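Local coordinates for haloacid dehalogenase domain protein hydrolase (Planctomyces limnophilus, PDB 4OVY) that binds a calcium ion in this crystal and is probably a hydrolase, perhaps a phosphatase, of the haloacid dehalogenase superfamily, at residues Phe41-Asp44 with Gly45-Cys49; Trp48-Gln51 with Pro52-Gln56; Ile210-Gln213 with Ala214-Val218; Met241-Tyr244 with Val245-Pro249. All coordinates share one frame; numbering follows the deposited sequence. Where two conformers were deposited one is given.

Contact 1: Phe41-Asp44 with Gly45-Cys49; sequences FDND and GTLWC. With CA (calcium ion), chain J; EDO (1,2-ethanediol), chain H.
W48 meets D44 edge-on: indole NE1 donates to D44 OD1 over 2.8 Å, and the oxygen accepts through its anti lone pair, on the side away from OD2. Carboxylate and indole planes differ by 11°, so the indole N-H helps set the rotation of the acid, together with the 1,2-ethanediol O1 that donates to D44 OD2 at 2.6 Å. The calcium ion takes a different atom, the backbone O of D44, at 2.5 Å. D42 OD2 lies 2.3 Å from the same ion, with N234 and two waters as further ligands, while D42 OD1 forms a salt bridge with K216. One shell out, N43 O gathers the turn: L47 N approaches in the carbonyl plane at 2.8 Å, and T46 N comes from above it. With CG anti to the backbone N (chi1 -173°), the N43 amide covers one face of the W48 ring, N43 OD1 3.5 Å from W48 CD1. D42, D44 and T46, whose OG1 bonds N234, fit the DxDx(T/V) motif following strand 38-41 of the HAD core. Because D44 binds calcium through its backbone, its carboxylate can face other partners, consistent with the acid-base role of the second motif aspartate in relatives.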
loop_
_atom_site.group_PDB
_atom_site.type_symbol
_atom_site.label_atom_id
_atom_site.label_comp_id
_atom_site.label_asym_id
_atom_site.label_seq_id
_atom_site.Cartn_x
_atom_site.Cartn_y
_atom_site.Cartn_z
ATOM N N PHE A 41 -5.825 3.459 12.293
ATOM C CA PHE A 41 -6.493 2.751 13.377
ATOM C C PHE A 41 -5.985 1.320 13.450
ATOM O O PHE A 41 -5.902 0.633 12.435
ATOM C CB PHE A 41 -8.001 2.664 13.109
ATOM C CG PHE A 41 -8.706 3.990 13.122
ATOM C CD1 PHE A 41 -8.734 4.791 11.990
ATOM C CD2 PHE A 41 -9.367 4.426 14.260
ATOM C CE1 PHE A 41 -9.386 6.013 12.003
ATOM C CE2 PHE A 41 -10.019 5.651 14.278
ATOM C CZ PHE A 41 -10.032 6.439 13.146
ATOM N N ASP A 42 -5.694 0.844 14.654
ATOM C CA ASP A 42 -5.658 -0.595 14.875
ATOM C C ASP A 42 -7.086 -1.133 14.698
ATOM O O ASP A 42 -8.058 -0.362 14.745
ATOM C CB ASP A 42 -5.133 -0.906 16.273
ATOM C CG ASP A 42 -4.682 -2.347 16.433
ATOM O OD1 ASP A 42 -4.640 -3.124 15.460
ATOM O OD2 ASP A 42 -4.353 -2.706 17.566
ATOM N N ASN A 43 -7.212 -2.442 14.490
ATOM C CA ASN A 43 -8.524 -3.081 14.374
ATOM C C ASN A 43 -8.939 -3.775 15.678
ATOM O O ASN A 43 -9.800 -3.280 16.404
ATOM C CB ASN A 43 -8.539 -4.072 13.198
ATOM C CG ASN A 43 -9.927 -4.645 12.930
ATOM O OD1 ASN A 43 -10.943 -3.966 13.104
ATOM N ND2 ASN A 43 -9.973 -5.899 12.501
ATOM N N ASP A 44 -8.307 -4.908 15.981
ATOM C CA ASP A 44 -8.628 -5.681 17.191
ATOM C C ASP A 44 -8.535 -4.790 18.432
ATOM O O ASP A 44 -7.494 -4.217 18.691
ATOM C CB ASP A 44 -7.655 -6.851 17.361
ATOM C CG ASP A 44 -7.732 -7.869 16.235
ATOM O OD1 ASP A 44 -8.803 -8.041 15.611
ATOM O OD2 ASP A 44 -6.700 -8.520 15.985
ATOM N N GLY A 45 -9.626 -4.668 19.182
ATOM C CA GLY A 45 -9.633 -3.915 20.432
ATOM C C GLY A 45 -9.755 -2.410 20.272
ATOM O O GLY A 45 -9.863 -1.689 21.265
ATOM N N THR A 46 -9.723 -1.935 19.027
ATOM C CA THR A 46 -9.802 -0.512 18.726
ATOM C C THR A 46 -11.099 -0.210 17.962
ATOM O O THR A 46 -11.828 0.710 18.330
ATOM C CB THR A 46 -8.563 -0.065 17.933
ATOM O OG1 THR A 46 -7.407 -0.149 18.780
ATOM C CG2 THR A 46 -8.706 1.367 17.433
ATOM N N LEU A 47 -11.368 -0.978 16.906
ATOM C CA LEU A 47 -12.597 -0.855 16.113
ATOM C C LEU A 47 -13.634 -1.932 16.443
ATOM O O LEU A 47 -14.827 -1.743 16.196
ATOM C CB LEU A 47 -12.270 -0.925 14.619
ATOM C CG LEU A 47 -11.410 0.202 14.041
ATOM C CD1 LEU A 47 -11.167 0.009 12.554
ATOM C CD2 LEU A 47 -12.061 1.560 14.288
ATOM N N TRP A 48 -13.181 -3.073 16.959
ATOM C CA TRP A 48 -14.080 -4.164 17.309
ATOM C C TRP A 48 -13.517 -5.029 18.432
ATOM O O TRP A 48 -12.370 -4.866 18.841
ATOM C CB TRP A 48 -14.425 -5.001 16.070
ATOM C CG TRP A 48 -13.362 -5.936 15.565
ATOM C CD1 TRP A 48 -12.022 -5.907 15.841
ATOM C CD2 TRP A 48 -13.556 -7.024 14.652
ATOM N NE1 TRP A 48 -11.382 -6.918 15.171
ATOM C CE2 TRP A 48 -12.298 -7.614 14.430
ATOM C CE3 TRP A 48 -14.672 -7.553 13.996
ATOM C CZ2 TRP A 48 -12.127 -8.706 13.592
ATOM C CZ3 TRP A 48 -14.497 -8.645 13.162
ATOM C CH2 TRP A 48 -13.238 -9.211 12.972
ATOM N N CYS A 49 -14.332 -5.958 18.903
ATOM C CA CYS A 49 -14.024 -6.750 20.080
ATOM C C CYS A 49 -12.924 -7.795 19.833
ATOM O O CYS A 49 -12.906 -8.436 18.788
ATOM C CB CYS A 49 -15.308 -7.432 20.532
ATOM S SG CYS A 49 -15.172 -8.292 22.093
HETATM CA CA CA J . -5.135 -3.956 19.346
HETATM C C1 EDO H . -3.722 -9.286 16.289
HETATM O O1 EDO H . -4.256 -7.978 16.546
HETATM C C2 EDO H . -2.359 -9.438 16.955
HETATM O O2 EDO H . -1.589 -8.242 16.777
HETATM O O HOH W 1 -10.425 -9.377 17.427
HETATM O O HOH W 2 -2.376 -3.503 19.000
HETATM O O HOH W 3 -4.822 -5.795 20.285
#

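Contact 2: Trp48-Gln51 with Pro52-Gln56; sequences WCEQ and PMYVQ
P52 joins Q51 through a cis peptide bond, which brings their CA atoms to 3.0 Å and reverses the chain in a turn leading into helix 55-67. The reversal is measurable: the end-to-end directions of 48-51 and 52-55 differ by 136°. This lies soon after the DxD loop, the region where HAD proteins carry their squiggle and flap elements. The side chain of Q51 bends at chi2 and passes its amide NE2 to S272, so its polar end serves a neighbouring loop. At M53, a selenomethionine, the contact is through the backbone: its carbonyl carbon stands 3.1 Å from E50 O, with its CB directed away. Y54, at the N-cap position of the helix, runs alongside E50. E50 OE1 lies in the plane of the tyrosine ring at its edge, 3.3 Å from Y54 CE1, with the carboxylate turned 52° against the ring. E50 OE2 is hydrogen-bonded by Y268 OH, and Y54 OH by G275 N, so both side chains are held at their far ends. E50 is a known calcium-binding residue, although here it stands about 4 Å from the ion by nearest atoms and is not a ligand. V55 opens the helix, and its backbone N donates over 2.9 Å to a water that also donates to C49 O. Its side chain crosses that of W48 at about a right angle. There V55 CG2 makes a CH-pi contact, 3.9 Å from the centroid of the indole six-membered ring and 19° off its normal.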
loop_
_atom_site.group_PDB
_atom_site.type_symbol
_atom_site.label_atom_id
_atom_site.label_comp_id
_atom_site.label_asym_id
_atom_site.label_seq_id
_atom_site.Cartn_x
_atom_site.Cartn_y
_atom_site.Cartn_z
ATOM N N TRP A 48 -13.181 -3.073 16.959
ATOM C CA TRP A 48 -14.080 -4.164 17.309
ATOM C C TRP A 48 -13.517 -5.029 18.432
ATOM O O TRP A 48 -12.370 -4.866 18.841
ATOM C CB TRP A 48 -14.425 -5.001 16.070
ATOM C CG TRP A 48 -13.362 -5.936 15.565
ATOM C CD1 TRP A 48 -12.022 -5.907 15.841
ATOM C CD2 TRP A 48 -13.556 -7.024 14.652
ATOM N NE1 TRP A 48 -11.382 -6.918 15.171
ATOM C CE2 TRP A 48 -12.298 -7.614 14.430
ATOM C CE3 TRP A 48 -14.672 -7.553 13.996
ATOM C CZ2 TRP A 48 -12.127 -8.706 13.592
ATOM C CZ3 TRP A 48 -14.497 -8.645 13.162
ATOM C CH2 TRP A 48 -13.238 -9.211 12.972
ATOM N N CYS A 49 -14.332 -5.958 18.903
ATOM C CA CYS A 49 -14.024 -6.750 20.080
ATOM C C CYS A 49 -12.924 -7.795 19.833
ATOM O O CYS A 49 -12.906 -8.436 18.788
ATOM C CB CYS A 49 -15.308 -7.432 20.532
ATOM S SG CYS A 49 -15.172 -8.292 22.093
ATOM N N GLU A 50 -12.033 -7.969 20.814
ATOM C CA GLU A 50 -10.916 -8.933 20.733
ATOM C C GLU A 50 -10.890 -9.908 21.921
ATOM O O GLU A 50 -9.870 -10.546 22.178
ATOM C CB GLU A 50 -9.574 -8.197 20.647
ATOM C CG GLU A 50 -9.258 -7.387 21.891
ATOM C CD GLU A 50 -7.973 -6.600 21.808
ATOM O OE1 GLU A 50 -7.152 -6.849 20.898
ATOM O OE2 GLU A 50 -7.792 -5.720 22.675
ATOM N N GLN A 51 -11.999 -9.999 22.651
ATOM C CA GLN A 51 -12.167 -10.970 23.723
ATOM C C GLN A 51 -13.302 -11.909 23.320
ATOM O O GLN A 51 -14.258 -11.471 22.684
ATOM C CB GLN A 51 -12.507 -10.267 25.040
ATOM C CG GLN A 51 -11.442 -9.307 25.552
ATOM C CD GLN A 51 -10.138 -9.985 25.952
ATOM O OE1 GLN A 51 -10.092 -11.186 26.198
ATOM N NE2 GLN A 51 -9.066 -9.203 26.029
ATOM N N PRO A 52 -13.207 -13.206 23.680
ATOM C CA PRO A 52 -12.170 -13.867 24.486
ATOM C C PRO A 52 -10.856 -14.112 23.754
ATOM O O PRO A 52 -9.893 -14.572 24.377
ATOM C CB PRO A 52 -12.822 -15.206 24.857
ATOM C CG PRO A 52 -13.745 -15.486 23.724
ATOM C CD PRO A 52 -14.257 -14.151 23.262
HETATM N N MSE A 53 -10.816 -13.827 22.453
HETATM C CA MSE A 53 -9.568 -13.903 21.674
HETATM C C MSE A 53 -9.677 -13.084 20.418
HETATM O O MSE A 53 -10.776 -12.697 20.006
HETATM C CB MSE A 53 -9.233 -15.356 21.294
HETATM C CG MSE A 53 -10.295 -15.985 20.401
HETATM SE SE MSE A 53 -9.907 -17.883 20.061
HETATM C CE MSE A 53 -10.756 -18.542 21.710
ATOM N N TYR A 54 -8.540 -12.826 19.777
ATOM C CA TYR A 54 -8.538 -12.153 18.481
ATOM C C TYR A 54 -9.460 -12.942 17.566
ATOM O O TYR A 54 -9.430 -14.182 17.570
ATOM C CB TYR A 54 -7.121 -12.078 17.889
ATOM C CG TYR A 54 -6.090 -11.405 18.784
ATOM C CD1 TYR A 54 -6.354 -10.172 19.381
ATOM C CD2 TYR A 54 -4.843 -11.990 19.018
ATOM C CE1 TYR A 54 -5.419 -9.550 20.189
ATOM C CE2 TYR A 54 -3.899 -11.367 19.824
ATOM C CZ TYR A 54 -4.194 -10.146 20.412
ATOM O OH TYR A 54 -3.273 -9.512 21.227
ATOM N N VAL A 55 -10.293 -12.246 16.794
ATOM C CA VAL A 55 -11.262 -12.932 15.948
ATOM C C VAL A 55 -10.567 -13.852 14.939
ATOM O O VAL A 55 -11.064 -14.939 14.654
ATOM C CB VAL A 55 -12.200 -11.946 15.215
ATOM C CG1 VAL A 55 -13.110 -12.687 14.244
ATOM C CG2 VAL A 55 -13.041 -11.170 16.226
ATOM N N GLN A 56 -9.423 -13.426 14.403
ATOM C CA GLN A 56 -8.680 -14.282 13.486
ATOM C C GLN A 56 -8.176 -15.557 14.170
ATOM O O GLN A 56 -8.039 -16.582 13.510
ATOM C CB GLN A 56 -7.529 -13.546 12.808
ATOM C CG GLN A 56 -6.869 -14.363 11.704
ATOM C CD GLN A 56 -5.756 -13.624 11.003
ATOM O OE1 GLN A 56 -5.685 -12.402 11.047
ATOM N NE2 GLN A 56 -4.886 -14.365 10.337
HETATM O O HOH W 1 -10.425 -9.377 17.427
#

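Contact 3: Ile210-Gln213 with Ala214-Val218; sequences IDDQ and AGKPV. With EDO (1,2-ethanediol), chain H.
K216 carries CG anti to its own carbonyl carbon (chi1 -69°) with the rest of the chain extended, and D212 has CG opposite the backbone N (chi1 -158°); these settings lay the two side chains next to each other, pointing the same way. They meet at the N-terminal entry to helix 215-223, formed by a type II' beta turn from D212 to G215. G215 N closes the turn on D212 O at 2.8 Å, and K216 N follows on Q213 O at 3.0 Å, both donors standing well above the carbonyl planes. Q213 N weakly bonds D212 OD1, which may help orient the carboxylate. The charges stay apart: D212 OD1 is 4.4 Å from K216 NZ, too long for a salt bridge, and the ammonium group goes instead to D238 and the backbone O of V160. That placement, a lysine early in a helix reaching D238, not a ligand in this chain, and the calcium ligand D42, is consistent with the motif III lysine of HAD hydrolases. D211 OD1 is buried without a partner in the model, 3.6 Å from K216 CA. The lysine shaft is steered past the loop backbone, K216 CE resting 3.4 Å from D211 O and 3.7 Å from D212 OD1.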
loop_
_atom_site.group_PDB
_atom_site.type_symbol
_atom_site.label_atom_id
_atom_site.label_comp_id
_atom_site.label_asym_id
_atom_site.label_seq_id
_atom_site.Cartn_x
_atom_site.Cartn_y
_atom_site.Cartn_z
ATOM N N ILE A 210 5.104 -8.835 9.237
ATOM C CA ILE A 210 4.378 -8.824 10.495
ATOM C C ILE A 210 4.214 -7.368 10.931
ATOM O O ILE A 210 5.189 -6.686 11.263
ATOM C CB ILE A 210 5.122 -9.625 11.592
ATOM C CG1 ILE A 210 5.342 -11.075 11.145
ATOM C CG2 ILE A 210 4.365 -9.573 12.912
ATOM C CD1 ILE A 210 4.085 -11.818 10.725
ATOM N N ASP A 211 2.966 -6.909 10.936
ATOM C CA ASP A 211 2.630 -5.500 11.124
ATOM C C ASP A 211 2.225 -5.197 12.571
ATOM O O ASP A 211 1.085 -4.790 12.844
ATOM C CB ASP A 211 1.484 -5.140 10.173
ATOM C CG ASP A 211 1.137 -3.661 10.198
ATOM O OD1 ASP A 211 2.068 -2.838 10.088
ATOM O OD2 ASP A 211 -0.072 -3.334 10.305
ATOM N N ASP A 212 3.163 -5.387 13.495
ATOM C CA ASP A 212 2.902 -5.120 14.908
ATOM C C ASP A 212 4.113 -4.491 15.584
ATOM O O ASP A 212 5.246 -4.625 15.100
ATOM C CB ASP A 212 2.494 -6.409 15.624
ATOM C CG ASP A 212 1.704 -6.158 16.921
ATOM O OD1 ASP A 212 1.230 -5.025 17.163
ATOM O OD2 ASP A 212 1.556 -7.115 17.701
ATOM N N GLN A 213 3.857 -3.799 16.692
ATOM C CA GLN A 213 4.901 -3.136 17.481
ATOM C C GLN A 213 5.707 -2.190 16.580
ATOM O O GLN A 213 5.115 -1.366 15.886
ATOM C CB GLN A 213 5.778 -4.178 18.199
ATOM C CG GLN A 213 4.990 -5.201 18.995
ATOM C CD GLN A 213 5.867 -6.323 19.505
ATOM O OE1 GLN A 213 6.759 -6.107 20.327
ATOM N NE2 GLN A 213 5.618 -7.529 19.023
ATOM N N ALA A 214 7.036 -2.307 16.548
ATOM C CA ALA A 214 7.844 -1.415 15.717
ATOM C C ALA A 214 7.666 -1.677 14.220
ATOM O O ALA A 214 8.144 -0.895 13.398
ATOM C CB ALA A 214 9.320 -1.493 16.109
ATOM N N GLY A 215 6.990 -2.771 13.867
ATOM C CA GLY A 215 6.584 -3.007 12.500
ATOM C C GLY A 215 5.546 -2.017 11.991
ATOM O O GLY A 215 5.472 -1.786 10.789
ATOM N N LYS A 216 4.740 -1.430 12.879
ATOM C CA LYS A 216 3.639 -0.570 12.407
ATOM C C LYS A 216 4.121 0.703 11.705
ATOM O O LYS A 216 3.638 1.016 10.614
ATOM C CB LYS A 216 2.606 -0.288 13.512
ATOM C CG LYS A 216 1.805 -1.527 13.899
ATOM C CD LYS A 216 0.522 -1.221 14.664
ATOM C CE LYS A 216 -0.245 -2.506 14.953
ATOM N NZ LYS A 216 -1.633 -2.247 15.413
ATOM N N PRO A 217 5.094 1.426 12.289
ATOM C CA PRO A 217 5.625 2.577 11.547
ATOM C C PRO A 217 6.282 2.184 10.222
ATOM O O PRO A 217 6.228 2.940 9.257
ATOM C CB PRO A 217 6.631 3.196 12.517
ATOM C CG PRO A 217 6.187 2.752 13.865
ATOM C CD PRO A 217 5.584 1.387 13.677
ATOM N N VAL A 218 6.882 1.000 10.171
ATOM C CA VAL A 218 7.470 0.505 8.932
ATOM C C VAL A 218 6.374 0.224 7.891
ATOM O O VAL A 218 6.493 0.619 6.731
ATOM C CB VAL A 218 8.320 -0.758 9.176
ATOM C CG1 VAL A 218 8.769 -1.374 7.865
ATOM C CG2 VAL A 218 9.532 -0.422 10.038
HETATM C C1 EDO H . -3.722 -9.286 16.289
HETATM O O1 EDO H . -4.256 -7.978 16.546
HETATM C C2 EDO H . -2.359 -9.438 16.955
HETATM O O2 EDO H . -1.589 -8.242 16.777
#

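Contact 4: Met241-Tyr244 with Val245-Pro249; sequences MLEY and VTSGP
V245 and T246 form the last turn of helix 239-246, the helix of a beta-alpha-beta crossover between strands 230-233 and 253-260, by bonding back to M241 and L242. This is the tight side. T246 N reaches L242 O at 2.9 Å, nearly along the C=O axis, and V245 N takes M241 O at 3.2 Å. With CG1 anti to the backbone N (chi1 168°), V245 turns CG2 to 3.4 Å from M241 O; M241, L242 and V245 rest on A231 of strand 230-233. T246 OG1 stands 3.0 Å from L242 O and is hydrogen-bonded to W289 NE1. The looser side begins at S247, the first residue to leave helical angles and one that packs on P199 of the second subunit. Its N still donates to E243 O at 2.9 Å, tilted 21° from the carbonyl plane, and S247 CB comes to 3.2 Å from E243 O. E243 itself is extended and spends its carboxylate elsewhere, on K287 and on Y192 of the second subunit. Where the helical bonding ends, a water bridges the backbone, donating to Y244 O at 2.8 Å and to S247 O at 2.6 Å.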
loop_
_atom_site.group_PDB
_atom_site.type_symbol
_atom_site.label_atom_id
_atom_site.label_comp_id
_atom_site.label_asym_id
_atom_site.label_seq_id
_atom_site.Cartn_x
_atom_site.Cartn_y
_atom_site.Cartn_z
HETATM N N MSE A 241 3.399 3.018 16.731
HETATM C CA MSE A 241 2.519 3.747 15.810
HETATM C C MSE A 241 2.130 5.096 16.401
HETATM O O MSE A 241 2.227 6.119 15.730
HETATM C CB MSE A 241 1.280 2.930 15.440
HETATM C CG MSE A 241 0.308 3.778 14.619
HETATM SE SE MSE A 241 -1.294 2.752 14.115
HETATM C CE MSE A 241 -2.153 2.599 15.887
ATOM N N LEU A 242 1.679 5.115 17.651
ATOM C CA LEU A 242 1.265 6.369 18.298
ATOM C C LEU A 242 2.446 7.333 18.449
ATOM O O LEU A 242 2.329 8.527 18.169
ATOM C CB LEU A 242 0.630 6.084 19.657
ATOM C CG LEU A 242 -0.681 5.278 19.639
ATOM C CD1 LEU A 242 -1.025 4.750 21.027
ATOM C CD2 LEU A 242 -1.823 6.106 19.097
ATOM N N GLU A 243 3.592 6.802 18.870
ATOM C CA GLU A 243 4.803 7.608 19.047
ATOM C C GLU A 243 5.259 8.257 17.735
ATOM O O GLU A 243 5.615 9.442 17.695
ATOM C CB GLU A 243 5.914 6.729 19.619
ATOM C CG GLU A 243 7.200 7.441 19.968
ATOM C CD GLU A 243 8.166 6.507 20.671
ATOM O OE1 GLU A 243 8.602 5.519 20.042
ATOM O OE2 GLU A 243 8.469 6.750 21.859
ATOM N N TYR A 244 5.223 7.476 16.663
ATOM C CA TYR A 244 5.596 7.935 15.334
ATOM C C TYR A 244 4.744 9.131 14.917
ATOM O O TYR A 244 5.242 10.080 14.312
ATOM C CB TYR A 244 5.444 6.764 14.345
ATOM C CG TYR A 244 5.741 7.075 12.895
ATOM C CD1 TYR A 244 6.938 7.672 12.512
ATOM C CD2 TYR A 244 4.834 6.732 11.897
ATOM C CE1 TYR A 244 7.209 7.948 11.180
ATOM C CE2 TYR A 244 5.096 7.001 10.564
ATOM C CZ TYR A 244 6.283 7.601 10.206
ATOM O OH TYR A 244 6.539 7.859 8.879
ATOM N N VAL A 245 3.466 9.082 15.272
ATOM C CA VAL A 245 2.508 10.139 14.937
ATOM C C VAL A 245 2.605 11.374 15.848
ATOM O O VAL A 245 2.487 12.509 15.367
ATOM C CB VAL A 245 1.068 9.571 14.957
ATOM C CG1 VAL A 245 0.022 10.679 14.907
ATOM C CG2 VAL A 245 0.885 8.604 13.792
ATOM N N THR A 246 2.832 11.168 17.145
ATOM C CA THR A 246 2.712 12.260 18.122
ATOM C C THR A 246 4.020 12.889 18.603
ATOM O O THR A 246 4.008 14.034 19.038
ATOM C CB THR A 246 1.964 11.804 19.392
ATOM O OG1 THR A 246 2.748 10.827 20.088
ATOM C CG2 THR A 246 0.591 11.229 19.054
ATOM N N SER A 247 5.123 12.146 18.558
ATOM C CA SER A 247 6.359 12.552 19.251
ATOM C C SER A 247 7.318 13.343 18.374
ATOM O O SER A 247 7.083 13.512 17.179
ATOM C CB SER A 247 7.072 11.323 19.830
ATOM O OG SER A 247 6.277 10.724 20.841
ATOM N N GLY A 248 8.389 13.847 18.986
ATOM C CA GLY A 248 9.405 14.627 18.269
ATOM C C GLY A 248 8.782 15.864 17.647
ATOM O O GLY A 248 7.906 16.484 18.258
ATOM N N PRO A 249 9.205 16.222 16.422
ATOM C CA PRO A 249 8.671 17.421 15.763
ATOM C C PRO A 249 7.261 17.275 15.167
ATOM O O PRO A 249 6.636 18.282 14.831
ATOM C CB PRO A 249 9.690 17.689 14.649
ATOM C CG PRO A 249 10.249 16.349 14.324
ATOM C CD PRO A 249 10.207 15.532 15.586
HETATM O O HOH W 4 7.233 11.811 15.215
#

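Along the chain, contact 1 runs directly into contact 2, sharing W48 and C49 between strand 38-41 and helix 55-67; contacts 3 and 4 follow much later. Contact 1 lies close to the spatial centre of the chain, its centre 9 Å from that of contact 2, 16 Å from contact 3 and 20 Å from contact 4. Helices 215-223 and 239-246 pack together where P217 meets Y244, and both touch the second subunit. Contacts 2 and 4, 27 Å apart between centres, lie on opposite sides of the chain's centre. The calcium ligands D42 and D44 of contact 1 are completed by N234, and K216 joins contact 3 to the same D42.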